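Local coordinates for polysaccharide biosynthesis protein CapD (Bacillus thuringiensis HD-771, PDB 6BWC) that probably catalyses an NADP-dependent step on UDP-N-acetylglucosamine in CMP-pseudaminic acid biosynthesis, a pathway linked to flagellin glycosylation, at residues K8-G14 with I79-V85; V34-R40 with I59-D65. The protein carries 2 engineered substitutions. The contacts are given in a common frame with arbitrary orientation. Residues are numbered along the deposited sequence.

Contact 1. Residues K8-G14 with I79-V85; sequences KNVLIIG and IDYVFHV. With NAP (NADP nicotinamide-adenine-dinucleotide phosphate), chain N.
Two neighbouring parallel strands at the heart of a Rossmann fold, 9-13 and 81-84, run side by side with an angle of 9° between their directions and 4.7 Å between their axes. The register pairs V10 with Y81, L11 with V82, I12 with F83 and I13 with H84, all in extended conformation. Backbone hydrogen bonds alternate between the strands: Y81 N to N9 O (3.2 Å), L11 N to Y81 O (3.0 Å), F83 N to L11 O (2.8 Å), a weak one from I13 N to F83 O (2.8 Å), and V85 N to I13 O (2.8 Å). N9 O also accepts D80 N at 3.1 Å, just before strand 81-84. Side chains divide between the two faces. V10, I12, Y81 and F83 share one, which helices 18-29 and 207-220 cover; there V10 (t) brings CG1 to 3.7 Å from CE2 at the edge of the F83 ring (m). L11, I13, V82 and H84 share the other, with I13 CD1 (chi1 m, chi2 t) 3.8 Å from V82 CG1. Polar side chains find partners beyond the pair: D80 forms a salt bridge with K122, and H84 is hydrogen-bonded to T109. At the C-terminal ends the strands reach NADP. G14, at phi/psi 95/38, has no space for a CB, which would clash with V85 C, and its carbonyl O lies 3.1 Å from NAP O3B.

Contact 2. Residues V34-R40 with I59-D65; sequences VVRVFSR and IRYLIGD. With NAP (NADP nicotinamide-adenine-dinucleotide phosphate), chain N.
Strands 34-39 and 59-63 are parallel neighbours, crossing at -22° with their axes 4.7 Å apart; the register runs from V35 with I59 to S39 with I63. I59 CA lies 3.2 Å from V35 O. R60 N donates to V35 O (2.9 Å) and R60 O accepts V37 N (2.9 Å), while its NE bonds back to I59 O (2.9 Å). Y61 (m) sets CD1 4.1 Å from V37 CB, on the face covered by helices 18-29 and 42-51. L62 points to the other face, its CD2 3.9 Å from R36 CD; its N bonds V37 O (2.8 Å) and its O accepts a weak bond from S39 N (3.4 Å). I63 packs against F93 of a neighbouring subunit. G64 N bonds S39 O (3.0 Å), and F38 (chi1 t) lies beside it, CE2 3.3 Å from G64 C, where a CB would clash with the ring. D65 OD1 accepts both NADP adenine N6A (2.9 Å) and the backbone N of R67. On the first strand's end, S39 OG donates a hydrogen bond to O1X of the NAP 2'-phosphate (2.8 Å), R40 N and R40 NE to O2X (2.8 and 3.0 Å) and R40 NH2 to O3X (3.0 Å). The two strands, with helix 42-51 between them in sequence, form a beta-alpha-beta unit of the Rossmann fold, ending in an adenosine 2'-phosphate site consistent with a preference for NADP.

Overall arrangement
Contacts 1 and 2 belong to one sheet, in which the strands run 59-63, 34-39, 9-13, 81-84; their centres are 9 Å apart. The inner strands 9-13 and 34-39 join them directly: V10 O lies 2.6 Å from R36 N and G14 N 2.8 Å from F38 O, both probable hydrogen bonds, and L11 CD1 packs 3.7 Å from R36 CB. Along the chain, contact 2 forms entirely between the two segments of contact 1. Both carry their C-terminal ends to the same NADP: contact 2 binds its adenine and 2'-phosphate, whereas contact 1 borders both riboses. The side chain of V85 is about 11 Å from the bound UDP-N-acetylglucosamine.

Contact 1. Residues K8-G14 with I79-V85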
loop_
_atom_site.group_PDB
_atom_site.type_symbol
_atom_site.label_atom_id
_atom_site.label_comp_id
_atom_site.label_asym_id
_atom_site.label_seq_id
_atom_site.Cartn_x
_atom_site.Cartn_y
_atom_site.Cartn_z
ATOM N N LYS C 8 14.353 17.373 -28.118
ATOM C CA LYS C 8 14.235 16.893 -26.733
ATOM C C LYS C 8 12.926 16.101 -26.518
ATOM O O LYS C 8 12.061 16.014 -27.409
ATOM C CB LYS C 8 14.329 18.073 -25.742
ATOM C CG LYS C 8 15.593 18.909 -25.860
ATOM C CD LYS C 8 16.848 18.139 -25.461
ATOM C CE LYS C 8 18.022 19.087 -25.201
ATOM N NZ LYS C 8 19.355 18.474 -25.487
ATOM N N ASN C 9 12.824 15.512 -25.329
ATOM C CA ASN C 9 11.659 14.761 -24.878
ATOM C C ASN C 9 10.960 15.523 -23.752
ATOM O O ASN C 9 11.611 15.945 -22.789
ATOM C CB ASN C 9 12.131 13.392 -24.379
ATOM C CG ASN C 9 12.823 12.579 -25.465
ATOM O OD1 ASN C 9 12.851 12.970 -26.614
ATOM N ND2 ASN C 9 13.359 11.432 -25.097
ATOM N N VAL C 10 9.645 15.706 -23.853
ATOM C CA VAL C 10 8.922 16.562 -22.908
ATOM C C VAL C 10 7.646 15.900 -22.408
ATOM O O VAL C 10 6.861 15.393 -23.215
ATOM C CB VAL C 10 8.562 17.907 -23.565
ATOM C CG1 VAL C 10 7.727 18.775 -22.619
ATOM C CG2 VAL C 10 9.834 18.617 -24.014
ATOM N N LEU C 11 7.447 15.930 -21.085
ATOM C CA LEU C 11 6.200 15.496 -20.445
ATOM C C LEU C 11 5.443 16.728 -19.950
ATOM O O LEU C 11 6.010 17.528 -19.189
ATOM C CB LEU C 11 6.497 14.575 -19.265
ATOM C CG LEU C 11 5.327 13.906 -18.543
ATOM C CD1 LEU C 11 4.598 12.867 -19.386
ATOM C CD2 LEU C 11 5.841 13.234 -17.284
ATOM N N ILE C 12 4.188 16.896 -20.398
ATOM C CA ILE C 12 3.272 17.890 -19.827
ATOM C C ILE C 12 2.226 17.170 -19.025
ATOM O O ILE C 12 1.157 16.826 -19.549
ATOM C CB ILE C 12 2.539 18.752 -20.868
ATOM C CG1 ILE C 12 3.509 19.333 -21.891
ATOM C CG2 ILE C 12 1.824 19.892 -20.159
ATOM C CD1 ILE C 12 2.802 20.042 -23.026
ATOM N N ILE C 13 2.553 16.955 -17.751
ATOM C CA ILE C 13 1.637 16.367 -16.756
ATOM C C ILE C 13 0.460 17.328 -16.572
ATOM O O ILE C 13 0.603 18.371 -15.923
ATOM C CB ILE C 13 2.365 16.088 -15.400
ATOM C CG1 ILE C 13 3.441 14.998 -15.570
ATOM C CG2 ILE C 13 1.387 15.697 -14.280
ATOM C CD1 ILE C 13 4.312 14.780 -14.359
ATOM N N GLY C 14 -0.684 16.967 -17.164
ATOM C CA GLY C 14 -1.885 17.816 -17.223
ATOM C C GLY C 14 -1.986 18.617 -18.515
ATOM O O GLY C 14 -2.434 19.766 -18.498
ATOM N N ILE C 79 12.965 11.105 -20.249
ATOM C CA ILE C 79 12.450 12.443 -20.546
ATOM C C ILE C 79 13.332 13.527 -19.956
ATOM O O ILE C 79 13.972 13.333 -18.924
ATOM C CB ILE C 79 10.947 12.582 -20.181
ATOM C CG1 ILE C 79 10.174 12.559 -21.493
ATOM C CG2 ILE C 79 10.606 13.867 -19.433
ATOM C CD1 ILE C 79 8.731 12.216 -21.343
ATOM N N ASP C 80 13.377 14.654 -20.656
ATOM C CA ASP C 80 14.269 15.731 -20.340
ATOM C C ASP C 80 13.578 16.854 -19.579
ATOM O O ASP C 80 14.173 17.391 -18.647
ATOM C CB ASP C 80 14.918 16.253 -21.615
ATOM C CG ASP C 80 15.865 15.234 -22.245
ATOM O OD1 ASP C 80 16.632 14.557 -21.509
ATOM O OD2 ASP C 80 15.853 15.117 -23.492
ATOM N N TYR C 81 12.339 17.205 -19.931
ATOM C CA TYR C 81 11.667 18.387 -19.331
ATOM C C TYR C 81 10.225 18.089 -18.928
ATOM O O TYR C 81 9.389 17.785 -19.770
ATOM C CB TYR C 81 11.721 19.582 -20.304
ATOM C CG TYR C 81 13.129 19.994 -20.701
ATOM C CD1 TYR C 81 13.928 20.703 -19.839
ATOM C CD2 TYR C 81 13.653 19.650 -21.942
ATOM C CE1 TYR C 81 15.223 21.060 -20.187
ATOM C CE2 TYR C 81 14.939 20.000 -22.303
ATOM C CZ TYR C 81 15.726 20.699 -21.421
ATOM O OH TYR C 81 17.005 21.037 -21.779
ATOM N N VAL C 82 9.954 18.189 -17.631
ATOM C CA VAL C 82 8.638 17.897 -17.030
ATOM C C VAL C 82 7.884 19.212 -16.686
ATOM O O VAL C 82 8.368 20.029 -15.922
ATOM C CB VAL C 82 8.806 17.013 -15.750
ATOM C CG1 VAL C 82 7.477 16.700 -15.089
ATOM C CG2 VAL C 82 9.491 15.699 -16.082
ATOM N N PHE C 83 6.701 19.397 -17.255
ATOM C CA PHE C 83 5.788 20.446 -16.805
ATOM C C PHE C 83 4.662 19.843 -15.938
ATOM O O PHE C 83 3.751 19.188 -16.482
ATOM C CB PHE C 83 5.144 21.178 -18.000
ATOM C CG PHE C 83 6.102 21.933 -18.872
ATOM C CD1 PHE C 83 6.402 23.262 -18.606
ATOM C CD2 PHE C 83 6.646 21.337 -20.022
ATOM C CE1 PHE C 83 7.251 23.984 -19.443
ATOM C CE2 PHE C 83 7.498 22.055 -20.861
ATOM C CZ PHE C 83 7.800 23.380 -20.566
ATOM N N HIS C 84 4.717 20.097 -14.621
ATOM C CA HIS C 84 3.695 19.623 -13.660
ATOM C C HIS C 84 2.534 20.648 -13.516
ATOM O O HIS C 84 2.516 21.526 -12.657
ATOM C CB HIS C 84 4.372 19.217 -12.331
ATOM C CG HIS C 84 3.433 18.904 -11.192
ATOM N ND1 HIS C 84 2.156 18.406 -11.366
ATOM C CD2 HIS C 84 3.617 18.994 -9.852
ATOM C CE1 HIS C 84 1.586 18.236 -10.187
ATOM N NE2 HIS C 84 2.454 18.578 -9.253
ATOM N N VAL C 85 1.545 20.470 -14.388
ATOM C CA VAL C 85 0.414 21.377 -14.567
ATOM C C VAL C 85 -0.952 20.774 -14.085
ATOM O O VAL C 85 -1.967 21.497 -13.967
ATOM C CB VAL C 85 0.357 21.782 -16.055
ATOM C CG1 VAL C 85 -0.498 23.030 -16.259
ATOM C CG2 VAL C 85 1.765 22.042 -16.572
HETATM P PA NAP N . -7.279 22.543 -15.932
HETATM O O1A NAP N . -7.816 23.071 -17.233
HETATM O O2A NAP N . -8.278 21.967 -14.988
HETATM O O5B NAP N . -6.128 21.477 -16.206
HETATM C C5B NAP N . -5.918 20.407 -15.283
HETATM C C4B NAP N . -5.126 19.297 -15.967
HETATM O O4B NAP N . -4.703 18.280 -15.061
HETATM C C3B NAP N . -5.995 18.586 -16.969
HETATM O O3B NAP N . -5.097 18.175 -17.996
HETATM C C2B NAP N . -6.560 17.434 -16.179
HETATM O O2B NAP N . -7.037 16.460 -17.084
HETATM C C1B NAP N . -5.349 17.030 -15.337
HETATM N N9A NAP N . -5.532 16.316 -14.028
HETATM C C8A NAP N . -6.358 16.589 -12.976
HETATM N N7A NAP N . -6.190 15.699 -11.939
HETATM C C5A NAP N . -5.231 14.840 -12.326
HETATM C C6A NAP N . -4.542 13.649 -11.770
HETATM N N6A NAP N . -4.831 13.166 -10.554
HETATM N N1A NAP N . -3.595 13.048 -12.509
HETATM C C2A NAP N . -3.258 13.479 -13.738
HETATM N N3A NAP N . -3.839 14.543 -14.316
HETATM C C4A NAP N . -4.806 15.253 -13.683
HETATM O O3 NAP N . -6.405 23.642 -15.138
HETATM P PN NAP N . -5.559 24.881 -15.753
HETATM O O1N NAP N . -4.860 24.504 -17.051
HETATM O O2N NAP N . -6.402 26.117 -15.670
HETATM O O5D NAP N . -4.480 25.114 -14.609
HETATM C C5D NAP N . -3.281 24.380 -14.645
HETATM C C4D NAP N . -2.459 24.661 -13.391
HETATM O O4D NAP N . -2.412 26.082 -13.206
HETATM C C3D NAP N . -2.941 24.058 -12.059
HETATM O O3D NAP N . -1.823 23.454 -11.405
HETATM C C2D NAP N . -3.453 25.227 -11.251
HETATM O O2D NAP N . -3.218 25.075 -9.848
HETATM C C1D NAP N . -2.644 26.390 -11.827
HETATM N N1N NAP N . -3.287 27.706 -11.720
HETATM C C2N NAP N . -4.321 27.976 -12.533
HETATM C C3N NAP N . -5.001 29.180 -12.525
HETATM C C7N NAP N . -6.168 29.463 -13.405
HETATM O O7N NAP N . -6.816 30.490 -13.196
HETATM N N7N NAP N . -6.534 28.624 -14.378
HETATM C C4N NAP N . -4.544 30.252 -11.604
HETATM C C5N NAP N . -3.416 29.848 -10.757
HETATM C C6N NAP N . -2.814 28.606 -10.859
HETATM P P2B NAP N . -8.052 15.298 -16.616
HETATM O O1X NAP N . -8.462 14.774 -17.979
HETATM O O2X NAP N . -7.209 14.281 -15.875
HETATM O O3X NAP N . -9.155 15.972 -15.765
#

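Contact 2. Residues V34-R40 with I59-D65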
loop_
_atom_site.group_PDB
_atom_site.type_symbol
_atom_site.label_atom_id
_atom_site.label_comp_id
_atom_site.label_asym_id
_atom_site.label_seq_id
_atom_site.Cartn_x
_atom_site.Cartn_y
_atom_site.Cartn_z
ATOM N N VAL C 34 9.811 14.251 -28.991
ATOM C CA VAL C 34 8.453 13.856 -28.631
ATOM C C VAL C 34 7.976 14.767 -27.522
ATOM O O VAL C 34 8.790 15.268 -26.763
ATOM C CB VAL C 34 8.374 12.368 -28.199
ATOM C CG1 VAL C 34 9.025 12.123 -26.843
ATOM C CG2 VAL C 34 6.946 11.893 -28.166
ATOM N N VAL C 35 6.669 14.998 -27.469
ATOM C CA VAL C 35 6.005 15.616 -26.324
ATOM C C VAL C 35 4.995 14.602 -25.852
ATOM O O VAL C 35 4.265 14.057 -26.667
ATOM C CB VAL C 35 5.219 16.896 -26.707
ATOM C CG1 VAL C 35 4.615 17.561 -25.463
ATOM C CG2 VAL C 35 6.117 17.885 -27.456
ATOM N N ARG C 36 4.934 14.350 -24.554
ATOM C CA ARG C 36 3.941 13.453 -23.999
ATOM C C ARG C 36 2.853 14.244 -23.279
ATOM O O ARG C 36 3.139 15.259 -22.644
ATOM C CB ARG C 36 4.628 12.478 -23.058
ATOM C CG ARG C 36 5.680 11.615 -23.770
ATOM C CD ARG C 36 6.174 10.440 -22.923
ATOM N NE ARG C 36 7.364 9.791 -23.500
ATOM C CZ ARG C 36 8.237 9.039 -22.822
ATOM N NH1 ARG C 36 8.097 8.818 -21.522
ATOM N NH2 ARG C 36 9.288 8.515 -23.420
ATOM N N VAL C 37 1.602 13.803 -23.429
ATOM C CA VAL C 37 0.440 14.357 -22.700
ATOM C C VAL C 37 -0.026 13.313 -21.663
ATOM O O VAL C 37 -0.317 12.170 -22.030
ATOM C CB VAL C 37 -0.723 14.710 -23.661
ATOM C CG1 VAL C 37 -1.984 15.068 -22.912
ATOM C CG2 VAL C 37 -0.355 15.888 -24.529
ATOM N N PHE C 38 -0.094 13.731 -20.388
ATOM C CA PHE C 38 -0.445 12.876 -19.243
ATOM C C PHE C 38 -1.675 13.436 -18.502
ATOM O O PHE C 38 -1.588 14.443 -17.813
ATOM C CB PHE C 38 0.746 12.783 -18.304
ATOM C CG PHE C 38 0.607 11.740 -17.222
ATOM C CD1 PHE C 38 1.306 10.549 -17.300
ATOM C CD2 PHE C 38 -0.193 11.956 -16.096
ATOM C CE1 PHE C 38 1.210 9.601 -16.282
ATOM C CE2 PHE C 38 -0.300 11.002 -15.087
ATOM C CZ PHE C 38 0.403 9.832 -15.173
ATOM N N SER C 39 -2.801 12.753 -18.638
ATOM C CA SER C 39 -4.099 13.201 -18.178
ATOM C C SER C 39 -4.836 11.934 -17.770
ATOM O O SER C 39 -4.540 10.861 -18.309
ATOM C CB SER C 39 -4.796 13.927 -19.345
ATOM O OG SER C 39 -6.221 13.835 -19.354
ATOM N N ARG C 40 -5.786 12.024 -16.841
ATOM C CA ARG C 40 -6.600 10.851 -16.479
ATOM C C ARG C 40 -7.685 10.518 -17.487
ATOM O O ARG C 40 -7.996 9.378 -17.696
ATOM C CB ARG C 40 -7.303 11.071 -15.158
ATOM C CG ARG C 40 -6.394 11.382 -13.995
ATOM C CD ARG C 40 -7.244 11.885 -12.850
ATOM N NE ARG C 40 -7.917 13.126 -13.223
ATOM C CZ ARG C 40 -8.802 13.781 -12.475
ATOM N NH1 ARG C 40 -9.132 13.335 -11.262
ATOM N NH2 ARG C 40 -9.352 14.905 -12.955
ATOM N N ILE C 59 3.807 13.546 -30.814
ATOM C CA ILE C 59 2.972 13.632 -29.610
ATOM C C ILE C 59 2.558 12.241 -29.182
ATOM O O ILE C 59 2.205 11.432 -30.018
ATOM C CB ILE C 59 1.680 14.416 -29.868
ATOM C CG1 ILE C 59 2.019 15.794 -30.445
ATOM C CG2 ILE C 59 0.862 14.551 -28.587
ATOM C CD1 ILE C 59 0.836 16.726 -30.633
ATOM N N ARG C 60 2.586 11.964 -27.886
ATOM C CA ARG C 60 2.084 10.695 -27.346
ATOM C C ARG C 60 1.000 10.964 -26.305
ATOM O O ARG C 60 1.042 11.977 -25.633
ATOM C CB ARG C 60 3.223 9.891 -26.724
ATOM C CG ARG C 60 4.347 9.457 -27.681
ATOM C CD ARG C 60 3.913 8.419 -28.709
ATOM N NE ARG C 60 3.874 9.022 -30.036
ATOM C CZ ARG C 60 4.816 8.922 -30.976
ATOM N NH1 ARG C 60 5.907 8.178 -30.806
ATOM N NH2 ARG C 60 4.658 9.570 -32.127
ATOM N N TYR C 61 0.022 10.072 -26.181
ATOM C CA TYR C 61 -1.113 10.299 -25.275
ATOM C C TYR C 61 -1.206 9.237 -24.147
ATOM O O TYR C 61 -1.827 8.186 -24.310
ATOM C CB TYR C 61 -2.405 10.397 -26.095
ATOM C CG TYR C 61 -2.429 11.581 -27.039
ATOM C CD1 TYR C 61 -2.898 12.808 -26.623
ATOM C CD2 TYR C 61 -1.975 11.467 -28.351
ATOM C CE1 TYR C 61 -2.900 13.889 -27.473
ATOM C CE2 TYR C 61 -1.979 12.547 -29.218
ATOM C CZ TYR C 61 -2.444 13.758 -28.773
ATOM O OH TYR C 61 -2.456 14.851 -29.605
ATOM N N LEU C 62 -0.599 9.560 -23.002
ATOM C CA LEU C 62 -0.524 8.669 -21.849
ATOM C C LEU C 62 -1.596 8.955 -20.828
ATOM O O LEU C 62 -1.512 9.920 -20.080
ATOM C CB LEU C 62 0.836 8.772 -21.151
ATOM C CG LEU C 62 1.985 7.876 -21.628
ATOM C CD1 LEU C 62 2.015 7.733 -23.142
ATOM C CD2 LEU C 62 3.299 8.465 -21.131
ATOM N N ILE C 63 -2.588 8.073 -20.793
ATOM C CA ILE C 63 -3.591 8.062 -19.746
ATOM C C ILE C 63 -2.939 7.622 -18.444
ATOM O O ILE C 63 -2.142 6.679 -18.428
ATOM C CB ILE C 63 -4.752 7.104 -20.075
ATOM C CG1 ILE C 63 -5.527 7.584 -21.316
ATOM C CG2 ILE C 63 -5.692 6.947 -18.886
ATOM C CD1 ILE C 63 -6.426 8.782 -21.086
ATOM N N GLY C 64 -3.280 8.311 -17.359
ATOM C CA GLY C 64 -2.557 8.145 -16.097
ATOM C C GLY C 64 -3.023 9.088 -15.000
ATOM O O GLY C 64 -3.745 10.071 -15.271
ATOM N N ASP C 65 -2.619 8.783 -13.760
ATOM C CA ASP C 65 -2.935 9.625 -12.620
ATOM C C ASP C 65 -1.711 9.888 -11.764
ATOM O O ASP C 65 -1.081 8.955 -11.329
ATOM C CB ASP C 65 -4.014 8.953 -11.808
ATOM C CG ASP C 65 -4.605 9.850 -10.749
ATOM O OD1 ASP C 65 -3.844 10.463 -9.963
ATOM O OD2 ASP C 65 -5.845 9.927 -10.682
HETATM P PA NAP N . -7.279 22.543 -15.932
HETATM O O1A NAP N . -7.816 23.071 -17.233
HETATM O O2A NAP N . -8.278 21.967 -14.988
HETATM O O5B NAP N . -6.128 21.477 -16.206
HETATM C C5B NAP N . -5.918 20.407 -15.283
HETATM C C4B NAP N . -5.126 19.297 -15.967
HETATM O O4B NAP N . -4.703 18.280 -15.061
HETATM C C3B NAP N . -5.995 18.586 -16.969
HETATM O O3B NAP N . -5.097 18.175 -17.996
HETATM C C2B NAP N . -6.560 17.434 -16.179
HETATM O O2B NAP N . -7.037 16.460 -17.084
HETATM C C1B NAP N . -5.349 17.030 -15.337
HETATM N N9A NAP N . -5.532 16.316 -14.028
HETATM C C8A NAP N . -6.358 16.589 -12.976
HETATM N N7A NAP N . -6.190 15.699 -11.939
HETATM C C5A NAP N . -5.231 14.840 -12.326
HETATM C C6A NAP N . -4.542 13.649 -11.770
HETATM N N6A NAP N . -4.831 13.166 -10.554
HETATM N N1A NAP N . -3.595 13.048 -12.509
HETATM C C2A NAP N . -3.258 13.479 -13.738
HETATM N N3A NAP N . -3.839 14.543 -14.316
HETATM C C4A NAP N . -4.806 15.253 -13.683
HETATM O O3 NAP N . -6.405 23.642 -15.138
HETATM P PN NAP N . -5.559 24.881 -15.753
HETATM O O1N NAP N . -4.860 24.504 -17.051
HETATM O O2N NAP N . -6.402 26.117 -15.670
HETATM O O5D NAP N . -4.480 25.114 -14.609
HETATM C C5D NAP N . -3.281 24.380 -14.645
HETATM C C4D NAP N . -2.459 24.661 -13.391
HETATM O O4D NAP N . -2.412 26.082 -13.206
HETATM C C3D NAP N . -2.941 24.058 -12.059
HETATM O O3D NAP N . -1.823 23.454 -11.405
HETATM C C2D NAP N . -3.453 25.227 -11.251
HETATM O O2D NAP N . -3.218 25.075 -9.848
HETATM C C1D NAP N . -2.644 26.390 -11.827
HETATM N N1N NAP N . -3.287 27.706 -11.720
HETATM C C2N NAP N . -4.321 27.976 -12.533
HETATM C C3N NAP N . -5.001 29.180 -12.525
HETATM C C7N NAP N . -6.168 29.463 -13.405
HETATM O O7N NAP N . -6.816 30.490 -13.196
HETATM N N7N NAP N . -6.534 28.624 -14.378
HETATM C C4N NAP N . -4.544 30.252 -11.604
HETATM C C5N NAP N . -3.416 29.848 -10.757
HETATM C C6N NAP N . -2.814 28.606 -10.859
HETATM P P2B NAP N . -8.052 15.298 -16.616
HETATM O O1X NAP N . -8.462 14.774 -17.979
HETATM O O2X NAP N . -7.209 14.281 -15.875
HETATM O O3X NAP N . -9.155 15.972 -15.765
#